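Long-range contact in AvrA (Salmonella typhimurium, PDB 6BE0), which probably transfers the acetyl group of acetyl-CoA to serine and threonine side chains of target proteins, as a YopJ-family bacterial effector that binds inositol hexakisphosphate: residues L86-L97 with V109-M118. Sequence-based numbering, arbitrary orientation.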
ATOM      1  N   LEU A  86      -6.314   8.769 -10.574  1.00 34.98           N
ATOM      2  CA  LEU A  86      -5.930   7.663  -9.702  1.00 34.22           C
ATOM      3  C   LEU A  86      -6.619   6.354 -10.081  1.00 33.64           C
ATOM      4  O   LEU A  86      -5.980   5.302 -10.121  1.00 33.54           O
ATOM      5  CB  LEU A  86      -6.250   8.015  -8.247  1.00 33.67           C
ATOM      6  CG  LEU A  86      -6.022   6.928  -7.194  1.00 32.92           C
ATOM      7  CD1 LEU A  86      -4.545   6.601  -7.058  1.00 33.33           C
ATOM      8  CD2 LEU A  86      -6.608   7.359  -5.857  1.00 33.91           C
ATOM      9  N   ASN A  87      -7.920   6.426 -10.351  1.00 37.78           N
ATOM     10  CA  ASN A  87      -8.718   5.246 -10.675  1.00 33.35           C
ATOM     11  C   ASN A  87      -8.586   4.153  -9.619  1.00 34.28           C
ATOM     12  O   ASN A  87      -8.110   3.051  -9.907  1.00 32.59           O
ATOM     13  CB  ASN A  87      -8.325   4.690 -12.046  1.00 39.73           C
ATOM     14  CG  ASN A  87      -8.747   5.595 -13.186  1.00 34.91           C
ATOM     15  OD1 ASN A  87      -9.624   6.445 -13.030  1.00 34.90           O
ATOM     16  ND2 ASN A  87      -8.129   5.408 -14.346  1.00 35.79           N
ATOM     17  N   LEU A  88      -9.010   4.462  -8.398  1.00 31.81           N
ATOM     18  CA  LEU A  88      -8.939   3.506  -7.302  1.00 31.19           C
ATOM     19  C   LEU A  88     -10.282   2.822  -7.078  1.00 30.90           C
ATOM     20  O   LEU A  88     -11.327   3.473  -7.052  1.00 31.03           O
ATOM     21  CB  LEU A  88      -8.484   4.197  -6.015  1.00 31.03           C
ATOM     22  CG  LEU A  88      -8.221   3.279  -4.818  1.00 30.54           C
ATOM     23  CD1 LEU A  88      -7.166   2.228  -5.150  1.00 30.58           C
ATOM     24  CD2 LEU A  88      -7.792   4.099  -3.612  1.00 30.63           C
ATOM     25  N   LYS A  89     -10.237   1.501  -6.927  1.00 37.24           N
ATOM     26  CA  LYS A  89     -11.417   0.702  -6.625  1.00 37.14           C
ATOM     27  C   LYS A  89     -11.191  -0.108  -5.356  1.00 39.14           C
ATOM     28  O   LYS A  89     -10.107  -0.651  -5.143  1.00 37.02           O
ATOM     29  CB  LYS A  89     -11.753  -0.235  -7.788  1.00 38.03           C
ATOM     30  CG  LYS A  89     -12.398   0.445  -8.986  1.00 43.66           C
ATOM     31  CD  LYS A  89     -13.802   0.922  -8.656  1.00 50.14           C
ATOM     32  CE  LYS A  89     -14.557   1.358  -9.899  1.00 43.30           C
ATOM     33  NZ  LYS A  89     -15.896   1.906  -9.550  1.00 44.95           N
ATOM     34  N   PHE A  90     -12.214  -0.179  -4.512  1.00 32.56           N
ATOM     35  CA  PHE A  90     -12.167  -1.017  -3.322  1.00 32.32           C
ATOM     36  C   PHE A  90     -12.936  -2.305  -3.574  1.00 32.58           C
ATOM     37  O   PHE A  90     -14.134  -2.278  -3.859  1.00 34.30           O
ATOM     38  CB  PHE A  90     -12.740  -0.276  -2.112  1.00 32.31           C
ATOM     39  CG  PHE A  90     -12.818  -1.117  -0.867  1.00 32.24           C
ATOM     40  CD1 PHE A  90     -11.702  -1.790  -0.398  1.00 37.43           C
ATOM     41  CD2 PHE A  90     -14.004  -1.225  -0.162  1.00 35.79           C
ATOM     42  CE1 PHE A  90     -11.771  -2.562   0.747  1.00 39.99           C
ATOM     43  CE2 PHE A  90     -14.079  -1.993   0.984  1.00 40.27           C
ATOM     44  CZ  PHE A  90     -12.961  -2.662   1.440  1.00 38.37           C
ATOM     45  N   VAL A  91     -12.231  -3.426  -3.481  1.00 30.00           N
ATOM     46  CA  VAL A  91     -12.829  -4.741  -3.682  1.00 30.40           C
ATOM     47  C   VAL A  91     -12.677  -5.554  -2.404  1.00 30.29           C
ATOM     48  O   VAL A  91     -11.710  -5.384  -1.662  1.00 29.93           O
ATOM     49  CB  VAL A  91     -12.191  -5.482  -4.875  1.00 30.72           C
ATOM     50  CG1 VAL A  91     -12.492  -4.746  -6.172  1.00 31.04           C
ATOM     51  CG2 VAL A  91     -10.689  -5.634  -4.680  1.00 30.45           C
ATOM     52  N   MET A  92     -13.636  -6.437  -2.153  1.00 41.45           N
ATOM     53  CA  MET A  92     -13.759  -7.084  -0.856  1.00 41.53           C
ATOM     54  C   MET A  92     -13.419  -8.570  -0.914  1.00 41.91           C
ATOM     55  O   MET A  92     -13.688  -9.314   0.029  1.00 42.24           O
ATOM     56  CB  MET A  92     -15.175  -6.877  -0.323  1.00 42.05           C
ATOM     57  CG  MET A  92     -15.667  -5.449  -0.528  1.00 41.91           C
ATOM     58  SD  MET A  92     -17.129  -5.027   0.434  1.00 63.51           S
ATOM     59  CE  MET A  92     -16.416  -4.905   2.079  1.00 56.46           C
ATOM     60  N   SER A  93     -12.822  -8.995  -2.022  1.00 31.34           N
ATOM     61  CA  SER A  93     -12.342 -10.367  -2.157  1.00 31.81           C
ATOM     62  C   SER A  93     -11.428 -10.500  -3.368  1.00 31.93           C
ATOM     63  O   SER A  93     -11.417  -9.641  -4.249  1.00 31.79           O
ATOM     64  CB  SER A  93     -13.510 -11.346  -2.280  1.00 32.71           C
ATOM     65  OG  SER A  93     -14.169 -11.205  -3.525  1.00 33.21           O
ATOM     66  N   VAL A  94     -10.664 -11.587  -3.395  1.00 32.32           N
ATOM     67  CA  VAL A  94      -9.791 -11.897  -4.521  1.00 32.73           C
ATOM     68  C   VAL A  94     -10.604 -12.082  -5.797  1.00 33.47           C
ATOM     69  O   VAL A  94     -10.179 -11.681  -6.879  1.00 33.68           O
ATOM     70  CB  VAL A  94      -8.966 -13.170  -4.250  1.00 33.28           C
ATOM     71  CG1 VAL A  94      -8.121 -13.547  -5.463  1.00 33.96           C
ATOM     72  CG2 VAL A  94      -8.086 -12.967  -3.036  1.00 32.71           C
ATOM     73  N   HIS A  95     -11.773 -12.699  -5.664  1.00 41.05           N
ATOM     74  CA  HIS A  95     -12.640 -12.931  -6.809  1.00 42.90           C
ATOM     75  C   HIS A  95     -13.134 -11.605  -7.382  1.00 45.65           C
ATOM     76  O   HIS A  95     -13.176 -11.413  -8.598  1.00 42.04           O
ATOM     77  CB  HIS A  95     -13.830 -13.809  -6.421  1.00 42.58           C
ATOM     78  CG  HIS A  95     -14.782 -14.054  -7.549  1.00 49.13           C
ATOM     79  ND1 HIS A  95     -15.983 -13.389  -7.665  1.00 47.98           N
ATOM     80  CD2 HIS A  95     -14.701 -14.877  -8.620  1.00 50.54           C
ATOM     81  CE1 HIS A  95     -16.606 -13.800  -8.755  1.00 49.11           C
ATOM     82  NE2 HIS A  95     -15.849 -14.703  -9.352  1.00 49.03           N
ATOM     83  N   GLU A  96     -13.510 -10.693  -6.493  1.00 40.60           N
ATOM     84  CA  GLU A  96     -13.993  -9.386  -6.903  1.00 39.85           C
ATOM     85  C   GLU A  96     -12.856  -8.569  -7.512  1.00 39.43           C
ATOM     86  O   GLU A  96     -13.087  -7.703  -8.354  1.00 40.88           O
ATOM     87  CB  GLU A  96     -14.611  -8.649  -5.712  1.00 39.31           C
ATOM     88  CG  GLU A  96     -15.251  -7.312  -6.063  1.00 43.96           C
ATOM     89  CD  GLU A  96     -15.886  -6.634  -4.862  1.00 48.39           C
ATOM     90  OE1 GLU A  96     -16.230  -7.341  -3.890  1.00 51.95           O
ATOM     91  OE2 GLU A  96     -16.040  -5.396  -4.888  1.00 50.26           O
ATOM     92  N   LEU A  97     -11.628  -8.851  -7.084  1.00 34.46           N
ATOM     93  CA  LEU A  97     -10.453  -8.197  -7.652  1.00 30.95           C
ATOM     94  C   LEU A  97     -10.239  -8.618  -9.099  1.00 31.26           C
ATOM     95  O   LEU A  97     -10.157  -7.773  -9.990  1.00 31.34           O
ATOM     96  CB  LEU A  97      -9.199  -8.519  -6.834  1.00 30.67           C
ATOM     97  CG  LEU A  97      -7.872  -8.013  -7.412  1.00 30.53           C
ATOM     98  CD1 LEU A  97      -7.721  -6.515  -7.190  1.00 30.33           C
ATOM     99  CD2 LEU A  97      -6.691  -8.773  -6.828  1.00 30.43           C
ATOM    100  N   VAL A 109      -9.445   0.984 -20.031  1.00 34.90           N
ATOM    101  CA  VAL A 109      -8.629   1.670 -19.036  1.00 34.42           C
ATOM    102  C   VAL A 109      -7.229   1.066 -19.034  1.00 34.27           C
ATOM    103  O   VAL A 109      -7.066  -0.144 -19.193  1.00 34.12           O
ATOM    104  CB  VAL A 109      -9.253   1.579 -17.632  1.00 33.62           C
ATOM    105  CG1 VAL A 109      -8.350   2.228 -16.586  1.00 33.21           C
ATOM    106  CG2 VAL A 109     -10.628   2.232 -17.628  1.00 33.88           C
ATOM    107  N   GLU A 110      -6.227   1.919 -18.851  1.00 35.80           N
ATOM    108  CA  GLU A 110      -4.829   1.527 -19.006  1.00 35.89           C
ATOM    109  C   GLU A 110      -4.034   1.725 -17.722  1.00 35.25           C
ATOM    110  O   GLU A 110      -2.868   1.339 -17.635  1.00 35.25           O
ATOM    111  CB  GLU A 110      -4.198   2.331 -20.142  1.00 36.91           C
ATOM    112  CG  GLU A 110      -4.926   2.171 -21.469  1.00 40.79           C
ATOM    113  CD  GLU A 110      -4.215   2.858 -22.617  1.00 40.22           C
ATOM    114  OE1 GLU A 110      -3.146   3.462 -22.383  1.00 41.57           O
ATOM    115  OE2 GLU A 110      -4.728   2.794 -23.755  1.00 39.65           O
ATOM    116  N   SER A 111      -4.673   2.327 -16.727  1.00 33.42           N
ATOM    117  CA  SER A 111      -4.026   2.628 -15.462  1.00 32.91           C
ATOM    118  C   SER A 111      -5.059   2.658 -14.342  1.00 32.32           C
ATOM    119  O   SER A 111      -5.970   3.489 -14.351  1.00 32.55           O
ATOM    120  CB  SER A 111      -3.288   3.965 -15.543  1.00 33.49           C
ATOM    121  OG  SER A 111      -2.765   4.341 -14.282  1.00 42.78           O
ATOM    122  N   ALA A 112      -4.920   1.749 -13.384  1.00 31.65           N
ATOM    123  CA  ALA A 112      -5.863   1.666 -12.278  1.00 31.16           C
ATOM    124  C   ALA A 112      -5.234   0.998 -11.060  1.00 30.58           C
ATOM    125  O   ALA A 112      -4.206   0.327 -11.166  1.00 30.51           O
ATOM    126  CB  ALA A 112      -7.112   0.912 -12.706  1.00 31.13           C
ATOM    127  N   ARG A 113      -5.854   1.205  -9.902  1.00 31.59           N
ATOM    128  CA  ARG A 113      -5.397   0.595  -8.659  1.00 31.12           C
ATOM    129  C   ARG A 113      -6.560  -0.036  -7.914  1.00 30.84           C
ATOM    130  O   ARG A 113      -7.712   0.357  -8.091  1.00 31.01           O
ATOM    131  CB  ARG A 113      -4.703   1.624  -7.764  1.00 31.17           C
ATOM    132  CG  ARG A 113      -3.363   2.090  -8.290  1.00 31.49           C
ATOM    133  CD  ARG A 113      -3.515   3.278  -9.221  1.00 32.09           C
ATOM    134  NE  ARG A 113      -2.337   3.468 -10.060  1.00 33.39           N
ATOM    135  CZ  ARG A 113      -2.259   4.345 -11.055  1.00 33.17           C
ATOM    136  NH1 ARG A 113      -3.297   5.123 -11.346  1.00 33.74           N
ATOM    137  NH2 ARG A 113      -1.142   4.443 -11.763  1.00 33.63           N
ATOM    138  N   PHE A 114      -6.245  -1.018  -7.079  1.00 29.34           N
ATOM    139  CA  PHE A 114      -7.259  -1.741  -6.326  1.00 29.17           C
ATOM    140  C   PHE A 114      -6.837  -1.945  -4.884  1.00 28.93           C
ATOM    141  O   PHE A 114      -5.759  -2.473  -4.629  1.00 28.80           O
ATOM    142  CB  PHE A 114      -7.529  -3.102  -6.966  1.00 29.16           C
ATOM    143  CG  PHE A 114      -7.958  -3.025  -8.401  1.00 29.48           C
ATOM    144  CD1 PHE A 114      -7.023  -3.078  -9.421  1.00 29.65           C
ATOM    145  CD2 PHE A 114      -9.297  -2.908  -8.732  1.00 29.69           C
ATOM    146  CE1 PHE A 114      -7.415  -3.013 -10.744  1.00 30.05           C
ATOM    147  CE2 PHE A 114      -9.696  -2.840 -10.053  1.00 30.06           C
ATOM    148  CZ  PHE A 114      -8.753  -2.893 -11.060  1.00 30.25           C
ATOM    149  N   LEU A 115      -7.681  -1.521  -3.948  1.00 28.81           N
ATOM    150  CA  LEU A 115      -7.558  -1.957  -2.564  1.00 28.69           C
ATOM    151  C   LEU A 115      -8.383  -3.222  -2.407  1.00 28.69           C
ATOM    152  O   LEU A 115      -9.602  -3.199  -2.583  1.00 28.88           O
ATOM    153  CB  LEU A 115      -8.031  -0.886  -1.580  1.00 28.88           C
ATOM    154  CG  LEU A 115      -7.243   0.423  -1.517  1.00 29.02           C
ATOM    155  CD1 LEU A 115      -7.693   1.221  -0.307  1.00 29.28           C
ATOM    156  CD2 LEU A 115      -5.743   0.181  -1.472  1.00 28.87           C
ATOM    157  N   VAL A 116      -7.713  -4.322  -2.083  1.00 28.57           N
ATOM    158  CA  VAL A 116      -8.365  -5.623  -2.007  1.00 28.68           C
ATOM    159  C   VAL A 116      -8.233  -6.234  -0.618  1.00 28.74           C
ATOM    160  O   VAL A 116      -7.132  -6.379  -0.091  1.00 28.64           O
ATOM    161  CB  VAL A 116      -7.789  -6.602  -3.062  1.00 28.67           C
ATOM    162  CG1 VAL A 116      -6.263  -6.671  -2.981  1.00 28.52           C
ATOM    163  CG2 VAL A 116      -8.416  -7.990  -2.916  1.00 28.89           C
ATOM    164  N   ASN A 117      -9.373  -6.581  -0.029  1.00 29.00           N
ATOM    165  CA  ASN A 117      -9.388  -7.378   1.188  1.00 29.22           C
ATOM    166  C   ASN A 117      -9.244  -8.847   0.821  1.00 29.36           C
ATOM    167  O   ASN A 117     -10.183  -9.467   0.324  1.00 29.61           O
ATOM    168  CB  ASN A 117     -10.671  -7.152   1.986  1.00 29.59           C
ATOM    169  CG  ASN A 117     -10.661  -7.883   3.317  1.00 29.94           C
ATOM    170  OD1 ASN A 117      -9.631  -8.406   3.744  1.00 29.87           O
ATOM    171  ND2 ASN A 117     -11.809  -7.917   3.983  1.00 30.40           N
ATOM    172  N   MET A 118      -8.060  -9.398   1.065  1.00 49.61           N
ATOM    173  CA  MET A 118      -7.744 -10.753   0.632  1.00 50.05           C
ATOM    174  C   MET A 118      -8.266 -11.782   1.626  1.00 49.20           C
ATOM    175  O   MET A 118      -8.497 -12.936   1.271  1.00 59.11           O
ATOM    176  CB  MET A 118      -6.234 -10.913   0.453  1.00 48.55           C
ATOM    177  CG  MET A 118      -5.554  -9.704  -0.181  1.00 48.21           C
ATOM    178  SD  MET A 118      -4.287 -10.149  -1.379  1.00 53.84           S
ATOM    179  CE  MET A 118      -5.280 -10.275  -2.852  1.00 50.11           C
TER
HETATM  180  O   HOH W   1     -10.666 -13.194  -0.698  1.00 30.02           O
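Five backbone hydrogen bonds zip Asn-87 to Val-91 against Arg-113 to Asn-117 in parallel register. Arg-113 N gives to Asn-87 O, Lys-89 N gives to Arg-113 O, Leu-115 N gives to Lys-89 O, Val-91 N reaches Leu-115 O at 2.8 Å, and Asn-117 N closes the ladder on Val-91 O. Two side chains extend the pairing beyond its start. Asn-87 ND2 bonds to Ser-111 O at 2.9 Å, with that oxygen in the amide plane. Arg-113, its chain bent at chi2 (88°), brings NH1 to Leu-86 O at 3.0 Å; the oxygen lies in the guanidinium plane, but the nitrogen sits above the carbonyl plane. NE of the same guanidinium forms a salt bridge with Asp-129, and both bonds help hold its rotation. The segments belong to a right-handed beta-alpha-beta crossover: strand 88-91 at the edge of the mixed sheet, helix 94-106, then strand 111-117, which pairs on its other side with strand 125-133. At the turn into the helix, Ser-93 is the N-cap, its OG accepting from Glu-96 N, and a water joins Val-94 N to Met-118 O. Apolar side chains pack on both faces of this strand pair. On the helix side, Leu-97 lays CD1 against Phe-114 CB at 3.4 Å, Lys-89 CB approaches Phe-114 CD2 obliquely to the ring, and Val-91 CG2, set between its backbone N and carbonyl carbon (CG1 at chi1 -65°), presses on Val-116 CB at 3.5 Å. Farther along, Val-94 CG2 meets Met-118 CE at 3.9 Å. On the other face, Leu-88 CD1 touches Leu-115 CG at 4.1 Å, while the Phe-90 side chain crosses that of Leu-115 at about a right angle, CD1 meeting CB at 4.0 Å, and helices 65-82 and 186-199 pack over this side.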